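Local coordinates for ABC transporter, solute-binding protein (Staphylococcus aureus, PDB 6LKK) that binds glucose 6-phosphate in the cleft of a solute-binding-protein fold and probably acts as the extracellular sensor of a two-component system, at residues S7-N12 with V54-V59; N12-I17 with I29-G34. All blocks are in the same frame, centred on the assembly; numbering follows the deposited sequence.

Interaction 1 (S7-N12 with V54-V59). With G6P (6-O-phosphono-alpha-D-glucopyranose), chain B.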
loop_
_atom_site.group_PDB
_atom_site.type_symbol
_atom_site.label_atom_id
_atom_site.label_comp_id
_atom_site.label_asym_id
_atom_site.label_seq_id
_atom_site.Cartn_x
_atom_site.Cartn_y
_atom_site.Cartn_z
ATOM N N SER A 7 2.203 -7.551 -8.520
ATOM C CA SER A 7 2.082 -6.996 -7.176
ATOM C C SER A 7 3.087 -5.886 -6.897
ATOM O O SER A 7 4.285 -6.051 -7.158
ATOM C CB SER A 7 2.254 -8.092 -6.127
ATOM O OG SER A 7 2.114 -7.547 -4.827
ATOM N N PRO A 8 2.645 -4.746 -6.351
ATOM C CA PRO A 8 3.601 -3.747 -5.854
ATOM C C PRO A 8 4.198 -4.084 -4.499
ATOM O O PRO A 8 5.086 -3.352 -4.038
ATOM C CB PRO A 8 2.753 -2.471 -5.773
ATOM C CG PRO A 8 1.383 -2.976 -5.492
ATOM C CD PRO A 8 1.258 -4.253 -6.275
ATOM N N TYR A 9 3.737 -5.146 -3.839
ATOM C CA TYR A 9 4.318 -5.534 -2.563
ATOM C C TYR A 9 5.785 -5.897 -2.734
ATOM O O TYR A 9 6.222 -6.330 -3.803
ATOM C CB TYR A 9 3.588 -6.734 -1.957
ATOM C CG TYR A 9 2.205 -6.453 -1.420
ATOM C CD1 TYR A 9 2.006 -5.519 -0.415
ATOM C CD2 TYR A 9 1.105 -7.156 -1.888
ATOM C CE1 TYR A 9 0.741 -5.269 0.086
ATOM C CE2 TYR A 9 -0.159 -6.916 -1.393
ATOM C CZ TYR A 9 -0.338 -5.975 -0.408
ATOM O OH TYR A 9 -1.597 -5.735 0.087
ATOM N N GLN A 10 6.543 -5.739 -1.656
ATOM C CA GLN A 10 7.905 -6.244 -1.618
ATOM C C GLN A 10 7.893 -7.758 -1.455
ATOM O O GLN A 10 6.977 -8.338 -0.868
ATOM C CB GLN A 10 8.688 -5.592 -0.479
ATOM C CG GLN A 10 8.913 -4.103 -0.679
ATOM C CD GLN A 10 9.751 -3.800 -1.907
ATOM O OE1 GLN A 10 10.948 -4.080 -1.940
ATOM N NE2 GLN A 10 9.120 -3.233 -2.928
ATOM N N SER A 11 8.933 -8.400 -1.989
ATOM C CA SER A 11 8.980 -9.859 -2.001
ATOM C C SER A 11 8.862 -10.441 -0.594
ATOM O O SER A 11 8.214 -11.477 -0.398
ATOM C CB SER A 11 10.275 -10.327 -2.661
ATOM O OG SER A 11 10.279 -11.733 -2.827
ATOM N N ASN A 12 9.480 -9.797 0.399
ATOM C CA ASN A 12 9.523 -10.383 1.735
ATOM C C ASN A 12 8.136 -10.569 2.335
ATOM O O ASN A 12 7.967 -11.418 3.217
ATOM C CB ASN A 12 10.375 -9.524 2.671
ATOM C CG ASN A 12 9.691 -8.230 3.063
ATOM O OD1 ASN A 12 9.324 -7.425 2.210
ATOM N ND2 ASN A 12 9.507 -8.029 4.365
ATOM N N VAL A 54 -3.468 -12.675 -11.646
ATOM C CA VAL A 54 -3.944 -12.041 -10.421
ATOM C C VAL A 54 -3.124 -10.787 -10.162
ATOM O O VAL A 54 -1.911 -10.762 -10.387
ATOM C CB VAL A 54 -3.864 -13.004 -9.216
ATOM C CG1 VAL A 54 -4.255 -12.296 -7.924
ATOM C CG2 VAL A 54 -4.760 -14.212 -9.443
ATOM N N PHE A 55 -3.799 -9.742 -9.692
ATOM C CA PHE A 55 -3.160 -8.515 -9.231
ATOM C C PHE A 55 -3.457 -8.386 -7.745
ATOM O O PHE A 55 -4.623 -8.411 -7.345
ATOM C CB PHE A 55 -3.691 -7.302 -9.999
ATOM C CG PHE A 55 -2.793 -6.099 -9.942
ATOM C CD1 PHE A 55 -2.542 -5.453 -8.743
ATOM C CD2 PHE A 55 -2.218 -5.599 -11.097
ATOM C CE1 PHE A 55 -1.720 -4.342 -8.698
ATOM C CE2 PHE A 55 -1.400 -4.489 -11.057
ATOM C CZ PHE A 55 -1.151 -3.859 -9.856
ATOM N N MET A 56 -2.412 -8.266 -6.927
ATOM C CA MET A 56 -2.595 -8.138 -5.485
ATOM C C MET A 56 -1.736 -6.999 -4.959
ATOM O O MET A 56 -0.551 -6.895 -5.293
ATOM C CB MET A 56 -2.263 -9.446 -4.752
ATOM C CG MET A 56 -0.795 -9.830 -4.736
ATOM S SD MET A 56 -0.525 -11.421 -3.918
ATOM C CE MET A 56 -0.831 -11.010 -2.201
ATOM N N GLY A 57 -2.337 -6.151 -4.137
ATOM C CA GLY A 57 -1.667 -4.990 -3.597
ATOM C C GLY A 57 -2.100 -3.711 -4.292
ATOM O O GLY A 57 -2.632 -3.714 -5.406
ATOM N N GLY A 58 -1.866 -2.597 -3.615
ATOM C CA GLY A 58 -2.354 -1.319 -4.075
ATOM C C GLY A 58 -3.820 -1.115 -3.731
ATOM O O GLY A 58 -4.558 -2.049 -3.416
ATOM N N VAL A 59 -4.240 0.145 -3.791
ATOM C CA VAL A 59 -5.621 0.508 -3.494
ATOM C C VAL A 59 -6.438 0.319 -4.765
ATOM O O VAL A 59 -6.920 1.283 -5.369
ATOM C CB VAL A 59 -5.719 1.944 -2.942
ATOM C CG1 VAL A 59 -5.104 2.001 -1.553
ATOM C CG2 VAL A 59 -5.029 2.952 -3.859
HETATM C C1 G6P B . 0.924 1.066 -0.906
HETATM C C2 G6P B . -0.003 -0.152 -0.670
HETATM C C3 G6P B . 0.658 -1.472 -0.820
HETATM C C4 G6P B . 1.651 -1.448 -1.895
HETATM C C5 G6P B . 2.802 -0.534 -1.490
HETATM C C6 G6P B . 3.764 -0.367 -2.623
HETATM O O1 G6P B . 0.827 1.955 0.165
HETATM O O2 G6P B . -0.582 -0.081 0.644
HETATM O O3 G6P B . -0.385 -2.490 -1.147
HETATM O O4 G6P B . 2.181 -2.778 -2.121
HETATM O O5 G6P B . 2.354 0.816 -1.096
HETATM O O6 G6P B . 3.071 0.161 -3.731
HETATM P P G6P B . 3.689 1.512 -4.537
HETATM O O1P G6P B . 2.810 1.772 -5.747
HETATM O O2P G6P B . 5.137 1.239 -4.988
HETATM O O3P G6P B . 3.653 2.688 -3.630
#
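The Y9 ring meets backbone and ligand obliquely and from the same side: its CE2 corner comes to 3.3 Å from G57 CA, its CD1 corner to 3.2 Å from O4 of the bound G6P. The F55 ring has G57 O at its edge, in plane, and meets the P8 ring obliquely, P8 CD standing 3.8 Å from F55 CE1 as the two side chains cross at about a right angle. P8 also faces the sugar, with its CB 3.3 Å from G6P O6.

The backbone carbonyl of M56 is where S7, P8 and Y9 converge. S7 OG, anti to its own backbone N (chi1 -179°), donates to M56 O at 2.8 Å, coming from 31° above the carbonyl plane, not along a lone pair. The same OG accepts from Y9 N at 3.1 Å, which makes an ST turn and steers the chain out of strand 2-7 into the bend that carries P8 and Y9. M56 CG takes the crowded position between backbone N and carbonyl carbon, beside S7. Beyond it, the methyl CE lies near Y9 CE2.

At the tip of strand 54-56 the chain extends with positive phi at G57 and G58. Having no side chain, G57 lets the Y9 ring close down on its CA. G58 N then points almost straight at the sugar, donating to G6P O3 at 2.9 Å (173°). The Y9 hydroxyl is bonded to D216 OD2, an atom that also binds the ligand, so the phenol probably helps to position a ligand-binding carboxylate. The chemistry thus divides the work: a backbone N-H reads a sugar hydroxyl, the proline and tyrosine rings shape the pocket wall, and a buried serine, both donor and acceptor, fixes the turn behind it.

Interaction 2 (N12-I17 with I29-G34)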
loop_
_atom_site.group_PDB
_atom_site.type_symbol
_atom_site.label_atom_id
_atom_site.label_comp_id
_atom_site.label_asym_id
_atom_site.label_seq_id
_atom_site.Cartn_x
_atom_site.Cartn_y
_atom_site.Cartn_z
ATOM N N ASN A 12 9.480 -9.797 0.399
ATOM C CA ASN A 12 9.523 -10.383 1.735
ATOM C C ASN A 12 8.136 -10.569 2.335
ATOM O O ASN A 12 7.967 -11.418 3.217
ATOM C CB ASN A 12 10.375 -9.524 2.671
ATOM C CG ASN A 12 9.691 -8.230 3.063
ATOM O OD1 ASN A 12 9.324 -7.425 2.210
ATOM N ND2 ASN A 12 9.507 -8.029 4.365
ATOM N N LEU A 13 7.141 -9.805 1.881
ATOM C CA LEU A 13 5.804 -9.924 2.452
ATOM C C LEU A 13 5.012 -11.056 1.809
ATOM O O LEU A 13 4.265 -11.759 2.500
ATOM C CB LEU A 13 5.041 -8.603 2.304
ATOM C CG LEU A 13 3.607 -8.608 2.848
ATOM C CD1 LEU A 13 3.601 -8.771 4.357
ATOM C CD2 LEU A 13 2.869 -7.345 2.443
ATOM N N ILE A 14 5.144 -11.244 0.495
ATOM C CA ILE A 14 4.258 -12.137 -0.239
ATOM C C ILE A 14 4.954 -13.389 -0.768
ATOM O O ILE A 14 4.279 -14.403 -0.982
ATOM C CB ILE A 14 3.550 -11.401 -1.397
ATOM C CG1 ILE A 14 4.564 -10.806 -2.377
ATOM C CG2 ILE A 14 2.631 -10.315 -0.847
ATOM C CD1 ILE A 14 3.936 -10.309 -3.668
ATOM N N ARG A 15 6.266 -13.354 -0.989
ATOM C CA ARG A 15 6.932 -14.547 -1.507
ATOM C C ARG A 15 6.762 -15.748 -0.586
ATOM O O ARG A 15 6.493 -16.849 -1.100
ATOM C CB ARG A 15 8.415 -14.244 -1.757
ATOM C CG ARG A 15 9.167 -15.334 -2.512
ATOM C CD ARG A 15 8.616 -15.535 -3.913
ATOM N NE ARG A 15 7.644 -16.621 -3.970
ATOM C CZ ARG A 15 7.090 -17.071 -5.092
ATOM N NH1 ARG A 15 7.401 -16.527 -6.261
ATOM N NH2 ARG A 15 6.218 -18.069 -5.046
ATOM N N PRO A 16 6.883 -15.629 0.739
ATOM C CA PRO A 16 6.693 -16.819 1.586
ATOM C C PRO A 16 5.299 -17.423 1.500
ATOM O O PRO A 16 5.176 -18.636 1.287
ATOM C CB PRO A 16 7.011 -16.294 2.992
ATOM C CG PRO A 16 7.906 -15.135 2.763
ATOM C CD PRO A 16 7.390 -14.485 1.517
ATOM N N ILE A 17 4.238 -16.627 1.669
ATOM C CA ILE A 17 2.902 -17.220 1.631
ATOM C C ILE A 17 2.595 -17.760 0.243
ATOM O O ILE A 17 1.881 -18.760 0.106
ATOM C CB ILE A 17 1.815 -16.225 2.083
ATOM C CG1 ILE A 17 1.851 -14.942 1.249
ATOM C CG2 ILE A 17 1.942 -15.937 3.573
ATOM C CD1 ILE A 17 0.561 -14.156 1.319
ATOM N N ILE A 29 4.160 -20.120 -8.852
ATOM C CA ILE A 29 3.749 -18.722 -8.891
ATOM C C ILE A 29 4.966 -17.864 -9.193
ATOM O O ILE A 29 5.984 -17.949 -8.496
ATOM C CB ILE A 29 3.091 -18.288 -7.570
ATOM C CG1 ILE A 29 1.764 -19.021 -7.382
ATOM C CG2 ILE A 29 2.861 -16.774 -7.558
ATOM C CD1 ILE A 29 1.157 -18.830 -6.022
ATOM N N GLU A 30 4.854 -17.036 -10.225
ATOM C CA GLU A 30 5.842 -16.016 -10.536
ATOM C C GLU A 30 5.237 -14.649 -10.251
ATOM O O GLU A 30 4.049 -14.424 -10.502
ATOM C CB GLU A 30 6.291 -16.109 -11.998
ATOM C CG GLU A 30 6.983 -17.423 -12.340
ATOM C CD GLU A 30 7.513 -17.464 -13.763
ATOM O OE1 GLU A 30 7.055 -16.653 -14.595
ATOM O OE2 GLU A 30 8.391 -18.307 -14.046
ATOM N N ILE A 31 6.048 -13.742 -9.711
ATOM C CA ILE A 31 5.592 -12.410 -9.333
ATOM C C ILE A 31 6.205 -11.394 -10.282
ATOM O O ILE A 31 7.402 -11.456 -10.587
ATOM C CB ILE A 31 5.959 -12.058 -7.879
ATOM C CG1 ILE A 31 5.527 -13.168 -6.915
ATOM C CG2 ILE A 31 5.308 -10.732 -7.492
ATOM C CD1 ILE A 31 6.067 -12.991 -5.508
ATOM N N LYS A 32 5.387 -10.449 -10.734
ATOM C CA LYS A 32 5.856 -9.286 -11.477
ATOM C C LYS A 32 5.752 -8.080 -10.551
ATOM O O LYS A 32 4.645 -7.658 -10.195
ATOM C CB LYS A 32 5.043 -9.084 -12.752
ATOM C CG LYS A 32 5.683 -8.122 -13.740
ATOM C CD LYS A 32 4.837 -7.952 -14.994
ATOM C CE LYS A 32 4.824 -9.215 -15.850
ATOM N NZ LYS A 32 5.611 -9.051 -17.103
ATOM N N HIS A 33 6.901 -7.536 -10.157
ATOM C CA HIS A 33 6.979 -6.432 -9.211
ATOM C C HIS A 33 7.069 -5.098 -9.942
ATOM O O HIS A 33 7.551 -5.019 -11.075
ATOM C CB HIS A 33 8.193 -6.585 -8.290
ATOM C CG HIS A 33 8.066 -7.687 -7.286
ATOM N ND1 HIS A 33 7.284 -7.577 -6.156
ATOM C CD2 HIS A 33 8.636 -8.913 -7.230
ATOM C CE1 HIS A 33 7.372 -8.691 -5.451
ATOM N NE2 HIS A 33 8.188 -9.518 -6.081
ATOM N N GLY A 34 6.606 -4.048 -9.275
ATOM C CA GLY A 34 6.696 -2.704 -9.811
ATOM C C GLY A 34 5.785 -1.771 -9.047
ATOM O O GLY A 34 4.984 -2.190 -8.209
#
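Helix 12-17 runs nearly antiparallel to strand 29-33, the directions of the segment axes differing by 167° and their closest approach being 10.2 Å, a spacing that side chains must bridge. I14 points at the strand and, with CG1 in the crowded position (chi1 59°), sets CD1 against I31 CD1 at 3.9 Å, the two isoleucines crossing obliquely. H33 lines the end of this apolar patch: one face of its imidazole lies over I31 CG2, and CE1 approaches I14 CD1 at 4.2 Å. R15 leaves the helix anti to its backbone N, bends twice, and slides past I31 in the opposite direction, its CD 3.9 Å from I31 CD1. Its guanidinium then reaches I29 O edge-on: I29 O lies in the guanidinium plane, and NH1 donates to it at 3.0 Å (166°) from above the carbonyl plane, while NH2 adds a weak bond at 3.5 Å. NH2 also forms a salt bridge with E22, whose carboxylate accepts from I29 N, so a charged pair on the helix grips both polar atoms of one strand residue. This is the antiparallel helix-on-strand packing of a beta-alpha-beta unit, here strand 2-7, helix 11-25 and strand 28-33.

Interactions 1 and 2 lie with their centres about 7 Å apart, on neighbouring parts of one mixed sheet, and share N12 at the start of helix 11-25. Along the chain the order is 7-12, 12-17, 29-34, 54-59, so interaction 2, starting at the shared N12, is completed before the chain reaches 54-59. Strand 2-7 pairs in parallel with both 28-33 and 54-56. The two contacts meet directly: S7 N probably bonds to K32 O at 3.0 Å, and S7 OG touches I14 CD1 at 3.5 Å. Interaction 1 builds the ligand-facing end of the sheet, while interaction 2 packs helix 11-25 against strand 28-33, next to the pocket-lining turn.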